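Side-chain contacts in Lin1840 protein (Listeria innocua serovar 6a, PDB 4ZOC), which probably hydrolyses terminal, non-reducing beta-D-glucosyl residues with release of beta-D-glucose, as a member of glycoside hydrolase family 3: residues T54-S59 with K78-G83; D91-Y96 with C189-A194; A167-Y172 with N224-A229. The protein carries 2 engineered substitutions. All blocks are in the same frame, centred on the assembly; numbering follows the deposited sequence.

All three contacts belong to the (beta/alpha)8 barrel of the N-terminal family 3 domain. Contact 1 stands apart: its centre is about 26 Å from that of contact 2 and about 31 Å from that of contact 3, with nearest atoms about 10 and 16 Å away. Contacts 2 and 3, about 12 Å apart between centres, touch. Val190 CG2 packs against Ala226 CB at 3.5 Å, and Tyr172 OH lies 3.2 Å from Val92 O, a probable hydrogen bond. Contact 2 lies near the sugar, the side chain of Asp91 being about 6 Å from a bound glucose and touching Trp409 of the glucose pocket; contact 3 backs it from the outer helix layer.

Contact 1 (T54-S59 with K78-G83); sequences TENAGS and KTNRLG
Asn80 reaches across to Glu55 at the N-terminal end of the strands of the (beta/alpha)8 barrel, where the loop leading into strand 59-61 passes the end of helix 66-79. Its ND2 gives a hydrogen bond to Glu55 O at 3.1 Å. The N-H points at the acceptor at 158°; the donor lies in the carbonyl plane, and the acceptor is almost in the plane of the Asn80 amide. With CG anti to the backbone N (chi1 -172°), the amide swings off the helix end toward the loop. Beside this bond, Glu55 lays its extended chain crosswise to Thr79, Glu55 CG coming within 3.8 Å of Thr79 OG1.

Three waters bridge the two segments. One donates to Glu55 O at 2.7 Å and accepts from Thr79 OG1, so the carbonyl is gripped by two donors. A second donates to Asn56 OD1 and accepts from Asn80 ND2 at 3.0 Å, bridging the obliquely set amides. The third, also donating to Asn56 OD1, accepts from Arg81 N at 2.8 Å.

A second shell fixes both amides. Asn56 ND2 is bonded to Ala52 O in helix 51-54, which leaves OD1 turned toward the waters. Asn80 OD1 accepts from Ile84 N and, at 2.9 Å and weakly, from Gly83 N.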
loop_
_atom_site.group_PDB
_atom_site.type_symbol
_atom_site.label_atom_id
_atom_site.label_comp_id
_atom_site.label_asym_id
_atom_site.label_seq_id
_atom_site.Cartn_x
_atom_site.Cartn_y
_atom_site.Cartn_z
ATOM N N THR A 54 31.816 -26.546 14.143
ATOM C CA THR A 54 31.825 -26.892 12.748
ATOM C C THR A 54 31.802 -28.400 12.480
ATOM O O THR A 54 31.164 -28.857 11.535
ATOM C CB THR A 54 32.919 -26.134 11.976
ATOM O OG1 THR A 54 34.222 -26.565 12.379
ATOM C CG2 THR A 54 32.778 -24.649 12.197
ATOM N N GLU A 55 32.397 -29.181 13.366
ATOM C CA GLU A 55 32.411 -30.607 13.221
ATOM C C GLU A 55 31.074 -31.195 13.578
ATOM O O GLU A 55 30.849 -32.369 13.338
ATOM C CB GLU A 55 33.476 -31.220 14.105
ATOM C CG GLU A 55 34.879 -30.755 13.648
ATOM C CD GLU A 55 35.980 -31.258 14.522
ATOM O OE1 GLU A 55 37.097 -30.975 14.146
ATOM O OE2 GLU A 55 35.712 -31.911 15.567
ATOM N N ASN A 56 30.182 -30.380 14.171
ATOM C CA ASN A 56 28.814 -30.830 14.515
ATOM C C ASN A 56 27.640 -30.023 13.865
ATOM O O ASN A 56 26.480 -30.304 14.122
ATOM C CB ASN A 56 28.644 -30.853 16.032
ATOM C CG ASN A 56 29.581 -31.857 16.643
ATOM O OD1 ASN A 56 29.421 -33.070 16.464
ATOM N ND2 ASN A 56 30.605 -31.363 17.199
ATOM N N ALA A 57 27.973 -29.101 12.997
ATOM C CA ALA A 57 26.945 -28.348 12.258
ATOM C C ALA A 57 26.064 -29.203 11.418
ATOM O O ALA A 57 26.465 -30.247 10.907
ATOM C CB ALA A 57 27.631 -27.280 11.405
ATOM N N GLY A 58 24.785 -28.796 11.272
ATOM C CA GLY A 58 23.813 -29.661 10.594
ATOM C C GLY A 58 23.885 -29.566 9.103
ATOM O O GLY A 58 23.612 -30.545 8.372
ATOM N N SER A 59 24.271 -28.401 8.607
ATOM C CA SER A 59 24.121 -28.204 7.162
ATOM C C SER A 59 25.104 -27.189 6.588
ATOM O O SER A 59 25.524 -26.296 7.266
ATOM C CB SER A 59 22.608 -27.769 6.930
ATOM O OG SER A 59 22.358 -27.460 5.558
ATOM N N LYS A 78 35.017 -37.951 8.837
ATOM C CA LYS A 78 36.205 -38.466 9.551
ATOM C C LYS A 78 36.134 -38.095 11.047
ATOM O O LYS A 78 36.611 -38.878 11.890
ATOM C CB LYS A 78 37.520 -37.933 8.984
ATOM C CG LYS A 78 37.952 -38.527 7.675
ATOM C CD LYS A 78 39.279 -37.922 7.187
ATOM C CE LYS A 78 39.592 -38.322 5.745
ATOM N NZ LYS A 78 40.726 -39.277 5.643
ATOM N N THR A 79 35.568 -36.922 11.373
ATOM C CA THR A 79 35.583 -36.391 12.732
ATOM C C THR A 79 34.259 -36.397 13.483
ATOM O O THR A 79 34.227 -36.234 14.731
ATOM C CB THR A 79 36.170 -34.993 12.766
ATOM O OG1 THR A 79 35.434 -34.079 11.915
ATOM C CG2 THR A 79 37.663 -35.052 12.329
ATOM N N ASN A 80 33.158 -36.601 12.762
ATOM C CA ASN A 80 31.898 -36.564 13.417
ATOM C C ASN A 80 31.688 -37.817 14.289
ATOM O O ASN A 80 31.778 -38.940 13.790
ATOM C CB ASN A 80 30.778 -36.487 12.388
ATOM C CG ASN A 80 29.443 -36.256 13.038
ATOM O OD1 ASN A 80 28.661 -37.183 13.239
ATOM N ND2 ASN A 80 29.182 -35.003 13.374
ATOM N N ARG A 81 31.314 -37.637 15.548
ATOM C CA ARG A 81 31.333 -38.792 16.468
ATOM C C ARG A 81 30.316 -39.868 16.104
ATOM O O ARG A 81 30.635 -41.059 16.120
ATOM C CB ARG A 81 31.103 -38.358 17.890
ATOM C CG ARG A 81 31.133 -39.477 18.934
ATOM C CD ARG A 81 30.964 -38.841 20.298
ATOM N NE ARG A 81 29.607 -38.326 20.541
ATOM C CZ ARG A 81 28.586 -39.026 21.039
ATOM N NH1 ARG A 81 28.783 -40.290 21.388
ATOM N NH2 ARG A 81 27.373 -38.474 21.257
ATOM N N LEU A 82 29.079 -39.459 15.777
ATOM C CA LEU A 82 28.022 -40.432 15.483
ATOM C C LEU A 82 27.759 -40.736 14.015
ATOM O O LEU A 82 26.945 -41.621 13.735
ATOM C CB LEU A 82 26.697 -40.039 16.173
ATOM C CG LEU A 82 26.744 -39.932 17.696
ATOM C CD1 LEU A 82 25.485 -39.260 18.223
ATOM C CD2 LEU A 82 26.913 -41.310 18.340
ATOM N N GLY A 83 28.478 -40.076 13.091
ATOM C CA GLY A 83 28.324 -40.400 11.683
ATOM C C GLY A 83 27.102 -39.749 11.054
ATOM O O GLY A 83 26.435 -40.343 10.230
HETATM O O HOH W 1 32.936 -33.524 12.061
HETATM O O HOH W 2 27.133 -34.379 15.537
HETATM O O HOH W 3 31.145 -35.066 16.727
#

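Contact 2 (D91-Y96 with C189-A194); sequences DVIHGY and CVKHFA
Lys191 extends toward Asp91 and Ile93 at the C-terminal end of the barrel strands, the face that carries the active site in a TIM barrel. In strand 187-193, Cys189 is bonded through its backbone to Ser136, and Val190 pairs likewise with Leu233 and Met235, placing the strand between its two neighbours. At Lys191, CG is held between the backbone N and the carbonyl carbon (chi1 67°), and the rest of the chain runs straight out to NZ. The main hold on that ammonium is its hydrogen bond to Phe135 O, just beyond strand 133-134. A long salt bridge joins Lys191 NZ to Asp91 OD1 at 3.6 Å, the two side chains crossing at about a right angle. A water assists it, donating to Asp91 OD1 at 2.7 Å and accepting from Lys191 NZ at 3.2 Å, while Ile93 CD1 lies 3.7 Å from Lys191 NZ as an apolar neighbour. The peptide into His192 is cis, and Lys191 CG lies 3.6 Å above the plane of the His192 ring, over its centre. Asp140 OD2 holds His192 ND1. A second cis peptide joins Phe193 to Ala194, whose carbonyl O accepts from Asn239 ND2.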
loop_
_atom_site.group_PDB
_atom_site.type_symbol
_atom_site.label_atom_id
_atom_site.label_comp_id
_atom_site.label_asym_id
_atom_site.label_seq_id
_atom_site.Cartn_x
_atom_site.Cartn_y
_atom_site.Cartn_z
ATOM N N ASP A 91 20.720 -22.217 -3.604
ATOM C CA ASP A 91 19.717 -21.438 -4.354
ATOM C C ASP A 91 19.713 -21.831 -5.830
ATOM O O ASP A 91 20.526 -21.310 -6.582
ATOM C CB ASP A 91 20.047 -19.958 -4.192
ATOM C CG ASP A 91 19.702 -19.475 -2.773
ATOM O OD1 ASP A 91 18.492 -19.421 -2.408
ATOM O OD2 ASP A 91 20.601 -19.155 -2.076
ATOM N N VAL A 92 18.844 -22.791 -6.190
ATOM C CA VAL A 92 18.547 -23.191 -7.550
ATOM C C VAL A 92 17.153 -22.713 -7.884
ATOM O O VAL A 92 16.172 -23.338 -7.587
ATOM C CB VAL A 92 18.834 -24.709 -7.778
ATOM C CG1 VAL A 92 18.913 -24.974 -9.265
ATOM C CG2 VAL A 92 20.063 -25.055 -6.930
ATOM N N ILE A 93 17.103 -21.521 -8.479
ATOM C CA ILE A 93 15.857 -20.716 -8.521
ATOM C C ILE A 93 15.189 -20.845 -9.863
ATOM O O ILE A 93 13.965 -20.990 -9.970
ATOM C CB ILE A 93 16.148 -19.239 -8.207
ATOM C CG1 ILE A 93 16.976 -19.121 -6.874
ATOM C CG2 ILE A 93 14.861 -18.390 -8.269
ATOM C CD1 ILE A 93 16.337 -19.896 -5.708
ATOM N N HIS A 94 15.966 -20.740 -10.892
ATOM C CA HIS A 94 15.445 -20.918 -12.275
ATOM C C HIS A 94 16.515 -21.523 -13.128
ATOM O O HIS A 94 16.739 -21.128 -14.302
ATOM C CB HIS A 94 14.892 -19.608 -12.866
ATOM C CG HIS A 94 15.881 -18.479 -12.897
ATOM N ND1 HIS A 94 16.458 -18.035 -14.057
ATOM C CD2 HIS A 94 16.322 -17.651 -11.934
ATOM C CE1 HIS A 94 17.277 -17.035 -13.805
ATOM N NE2 HIS A 94 17.235 -16.797 -12.514
ATOM N N GLY A 95 17.127 -22.554 -12.571
ATOM C CA GLY A 95 18.156 -23.276 -13.290
ATOM C C GLY A 95 19.467 -23.263 -12.529
ATOM O O GLY A 95 19.749 -22.328 -11.705
ATOM N N TYR A 96 20.275 -24.317 -12.804
ATOM C CA TYR A 96 21.551 -24.470 -12.221
ATOM C C TYR A 96 22.622 -23.882 -13.122
ATOM O O TYR A 96 22.973 -22.690 -12.996
ATOM C CB TYR A 96 21.836 -25.943 -11.774
ATOM C CG TYR A 96 23.067 -26.042 -10.915
ATOM C CD1 TYR A 96 23.073 -25.557 -9.605
ATOM C CD2 TYR A 96 24.217 -26.666 -11.356
ATOM C CE1 TYR A 96 24.183 -25.616 -8.821
ATOM C CE2 TYR A 96 25.330 -26.753 -10.575
ATOM C CZ TYR A 96 25.339 -26.186 -9.284
ATOM O OH TYR A 96 26.459 -26.233 -8.492
ATOM N N CYS A 189 12.317 -26.485 -1.040
ATOM C CA CYS A 189 12.051 -25.689 0.103
ATOM C C CYS A 189 11.190 -24.486 -0.345
ATOM O O CYS A 189 11.650 -23.593 -1.029
ATOM C CB CYS A 189 13.337 -25.135 0.693
ATOM S SG CYS A 189 13.157 -24.116 2.132
ATOM N N VAL A 190 9.965 -24.485 0.126
ATOM C CA VAL A 190 8.977 -23.406 -0.124
ATOM C C VAL A 190 9.458 -22.163 0.575
ATOM O O VAL A 190 9.845 -22.263 1.726
ATOM C CB VAL A 190 7.572 -23.851 0.421
ATOM C CG1 VAL A 190 6.562 -22.721 0.532
ATOM C CG2 VAL A 190 6.950 -24.918 -0.481
ATOM N N LYS A 191 9.364 -20.985 -0.047
ATOM C CA LYS A 191 9.747 -19.758 0.643
ATOM C C LYS A 191 8.813 -18.627 0.091
ATOM O O LYS A 191 8.192 -18.822 -0.994
ATOM C CB LYS A 191 11.250 -19.421 0.462
ATOM C CG LYS A 191 11.607 -19.056 -0.956
ATOM C CD LYS A 191 13.106 -19.027 -1.144
ATOM C CE LYS A 191 13.554 -18.392 -2.424
ATOM N NZ LYS A 191 14.998 -18.472 -2.578
ATOM N N HIS A 192 8.658 -17.546 0.826
ATOM C CA HIS A 192 9.166 -17.243 2.145
ATOM C C HIS A 192 7.932 -17.129 3.042
ATOM O O HIS A 192 7.048 -16.298 2.807
ATOM C CB HIS A 192 9.938 -15.867 2.179
ATOM C CG HIS A 192 11.077 -15.786 1.220
ATOM N ND1 HIS A 192 10.912 -15.390 -0.091
ATOM C CD2 HIS A 192 12.415 -16.010 1.384
ATOM C CE1 HIS A 192 12.095 -15.432 -0.709
ATOM N NE2 HIS A 192 13.016 -15.781 0.175
ATOM N N PHE A 193 7.869 -17.954 4.065
ATOM C CA PHE A 193 6.647 -18.057 4.861
ATOM C C PHE A 193 6.616 -16.889 5.847
ATOM O O PHE A 193 7.448 -16.860 6.758
ATOM C CB PHE A 193 6.567 -19.448 5.559
ATOM C CG PHE A 193 5.175 -19.870 5.913
ATOM C CD1 PHE A 193 4.297 -20.333 4.931
ATOM C CD2 PHE A 193 4.737 -19.784 7.235
ATOM C CE1 PHE A 193 3.005 -20.750 5.252
ATOM C CE2 PHE A 193 3.462 -20.203 7.578
ATOM C CZ PHE A 193 2.587 -20.647 6.582
ATOM N N ALA A 194 5.730 -15.865 5.720
ATOM C CA ALA A 194 4.702 -15.680 4.718
ATOM C C ALA A 194 4.529 -14.240 4.395
ATOM O O ALA A 194 4.824 -13.411 5.232
ATOM C CB ALA A 194 3.315 -16.142 5.211
HETATM O O HOH W 4 17.253 -18.277 -0.353
#

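Contact 3 (A167-Y172 with N224-A229); sequences AMVDGY and NAAIQA
Between 167-172 and 224-229, Val169 carries the contact, and its main partner is the methyl of Ala226. Along helix 158-173, Ala167 contributes backbone: Ala167 O accepts from Gly171 N, one turn on, at 2.9 Å. Met168 turns to another neighbour, touching Val115 and Met118 of helix 112-128. Val169 points at the second segment and divides its branches between Ala226 of helix 221-228 and Ala229 just after it. Val169 CG2 rests 4.0 Å from Ala226 CB, a purely apolar touch, and Val169 CG1 lies 4.2 Å from Ala229 O. With CG1 anti to the backbone N (chi1 170°), CG2 is directed to Ala226 and CG1 to the carbonyl of Ala229. The small partner allows the backbones to come near, with 6.7 Å between Val169 CA and Ala226 CA. Further on, Asp170 touches Arg116, while the carbonyls of Gly171 and Tyr172 both accept from Gln185 NE2. Tyr172 N closes the helical turn onto Met168 O at 2.8 Å, and the Tyr172 hydroxyl is bonded to Ser136 OG. Ser162 and Lys166 of helix 158-173 extend the packing over Ala225, and Lys166 also meets Ala229. The contact thus joins two outer helices of the barrel that both pack on strand 187-193, where Tyr172 rests on Ala188, while Tyr172 also meets Ala119 of helix 112-128.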
loop_
_atom_site.group_PDB
_atom_site.type_symbol
_atom_site.label_atom_id
_atom_site.label_comp_id
_atom_site.label_asym_id
_atom_site.label_seq_id
_atom_site.Cartn_x
_atom_site.Cartn_y
_atom_site.Cartn_z
ATOM N N ALA A 167 3.797 -27.595 -9.769
ATOM C CA ALA A 167 4.622 -28.101 -10.841
ATOM C C ALA A 167 6.120 -28.059 -10.543
ATOM O O ALA A 167 6.821 -29.027 -10.875
ATOM C CB ALA A 167 4.274 -27.392 -12.136
ATOM N N MET A 168 6.605 -26.988 -9.878
ATOM C CA MET A 168 8.043 -26.905 -9.540
ATOM C C MET A 168 8.436 -27.960 -8.523
ATOM O O MET A 168 9.451 -28.676 -8.693
ATOM C CB MET A 168 8.393 -25.557 -8.981
ATOM C CG MET A 168 8.592 -24.447 -9.947
ATOM S SD MET A 168 9.676 -23.106 -9.282
ATOM C CE MET A 168 8.979 -21.905 -10.398
ATOM N N VAL A 169 7.594 -28.113 -7.496
ATOM C CA VAL A 169 7.866 -29.128 -6.451
ATOM C C VAL A 169 7.950 -30.529 -7.093
ATOM O O VAL A 169 8.868 -31.300 -6.817
ATOM C CB VAL A 169 6.803 -29.078 -5.353
ATOM C CG1 VAL A 169 6.946 -30.297 -4.407
ATOM C CG2 VAL A 169 6.907 -27.791 -4.567
ATOM N N ASP A 170 6.985 -30.845 -7.965
ATOM C CA ASP A 170 6.958 -32.125 -8.664
ATOM C C ASP A 170 8.243 -32.302 -9.525
ATOM O O ASP A 170 8.877 -33.345 -9.524
ATOM C CB ASP A 170 5.718 -32.172 -9.521
ATOM C CG ASP A 170 5.530 -33.507 -10.208
ATOM O OD1 ASP A 170 5.940 -34.572 -9.664
ATOM O OD2 ASP A 170 4.937 -33.492 -11.318
ATOM N N GLY A 171 8.622 -31.255 -10.242
ATOM C CA GLY A 171 9.841 -31.278 -11.058
ATOM C C GLY A 171 11.107 -31.519 -10.255
ATOM O O GLY A 171 12.003 -32.344 -10.634
ATOM N N TYR A 172 11.222 -30.839 -9.122
ATOM C CA TYR A 172 12.463 -30.987 -8.283
ATOM C C TYR A 172 12.504 -32.351 -7.616
ATOM O O TYR A 172 13.524 -33.001 -7.636
ATOM C CB TYR A 172 12.552 -29.921 -7.185
ATOM C CG TYR A 172 12.754 -28.471 -7.646
ATOM C CD1 TYR A 172 13.796 -28.126 -8.480
ATOM C CD2 TYR A 172 11.989 -27.421 -7.109
ATOM C CE1 TYR A 172 14.025 -26.817 -8.836
ATOM C CE2 TYR A 172 12.212 -26.105 -7.525
ATOM C CZ TYR A 172 13.234 -25.809 -8.372
ATOM O OH TYR A 172 13.462 -24.499 -8.758
ATOM N N ASN A 224 0.553 -23.308 0.801
ATOM C CA ASN A 224 -0.190 -24.459 1.237
ATOM C C ASN A 224 -0.226 -25.515 0.140
ATOM O O ASN A 224 -0.098 -26.713 0.407
ATOM C CB ASN A 224 -1.612 -24.073 1.701
ATOM C CG ASN A 224 -2.386 -25.288 2.123
ATOM O OD1 ASN A 224 -2.018 -25.943 3.064
ATOM N ND2 ASN A 224 -3.338 -25.694 1.320
ATOM N N ALA A 225 -0.427 -25.095 -1.103
ATOM C CA ALA A 225 -0.550 -26.034 -2.216
ATOM C C ALA A 225 0.751 -26.780 -2.399
ATOM O O ALA A 225 0.761 -27.993 -2.558
ATOM C CB ALA A 225 -0.942 -25.371 -3.497
ATOM N N ALA A 226 1.865 -26.063 -2.281
ATOM C CA ALA A 226 3.165 -26.726 -2.384
ATOM C C ALA A 226 3.506 -27.682 -1.247
ATOM O O ALA A 226 4.135 -28.724 -1.411
ATOM C CB ALA A 226 4.225 -25.625 -2.538
ATOM N N ILE A 227 3.089 -27.304 -0.062
ATOM C CA ILE A 227 3.253 -28.101 1.140
ATOM C C ILE A 227 2.428 -29.376 0.987
ATOM O O ILE A 227 2.937 -30.511 1.209
ATOM C CB ILE A 227 2.890 -27.281 2.365
ATOM C CG1 ILE A 227 3.954 -26.219 2.669
ATOM C CG2 ILE A 227 2.681 -28.169 3.623
ATOM C CD1 ILE A 227 3.388 -25.156 3.592
ATOM N N GLN A 228 1.175 -29.229 0.570
ATOM C CA GLN A 228 0.313 -30.424 0.388
ATOM C C GLN A 228 0.793 -31.345 -0.730
ATOM O O GLN A 228 0.614 -32.580 -0.682
ATOM C CB GLN A 228 -1.175 -30.050 0.207
ATOM C CG GLN A 228 -1.811 -29.267 1.341
ATOM C CD GLN A 228 -1.291 -29.640 2.748
ATOM O OE1 GLN A 228 -1.088 -30.831 3.066
ATOM N NE2 GLN A 228 -0.996 -28.637 3.557
ATOM N N ALA A 229 1.474 -30.797 -1.692
ATOM C CA ALA A 229 2.060 -31.567 -2.761
ATOM C C ALA A 229 3.368 -32.261 -2.329
ATOM O O ALA A 229 3.944 -32.955 -3.133
ATOM C CB ALA A 229 2.340 -30.672 -3.954
#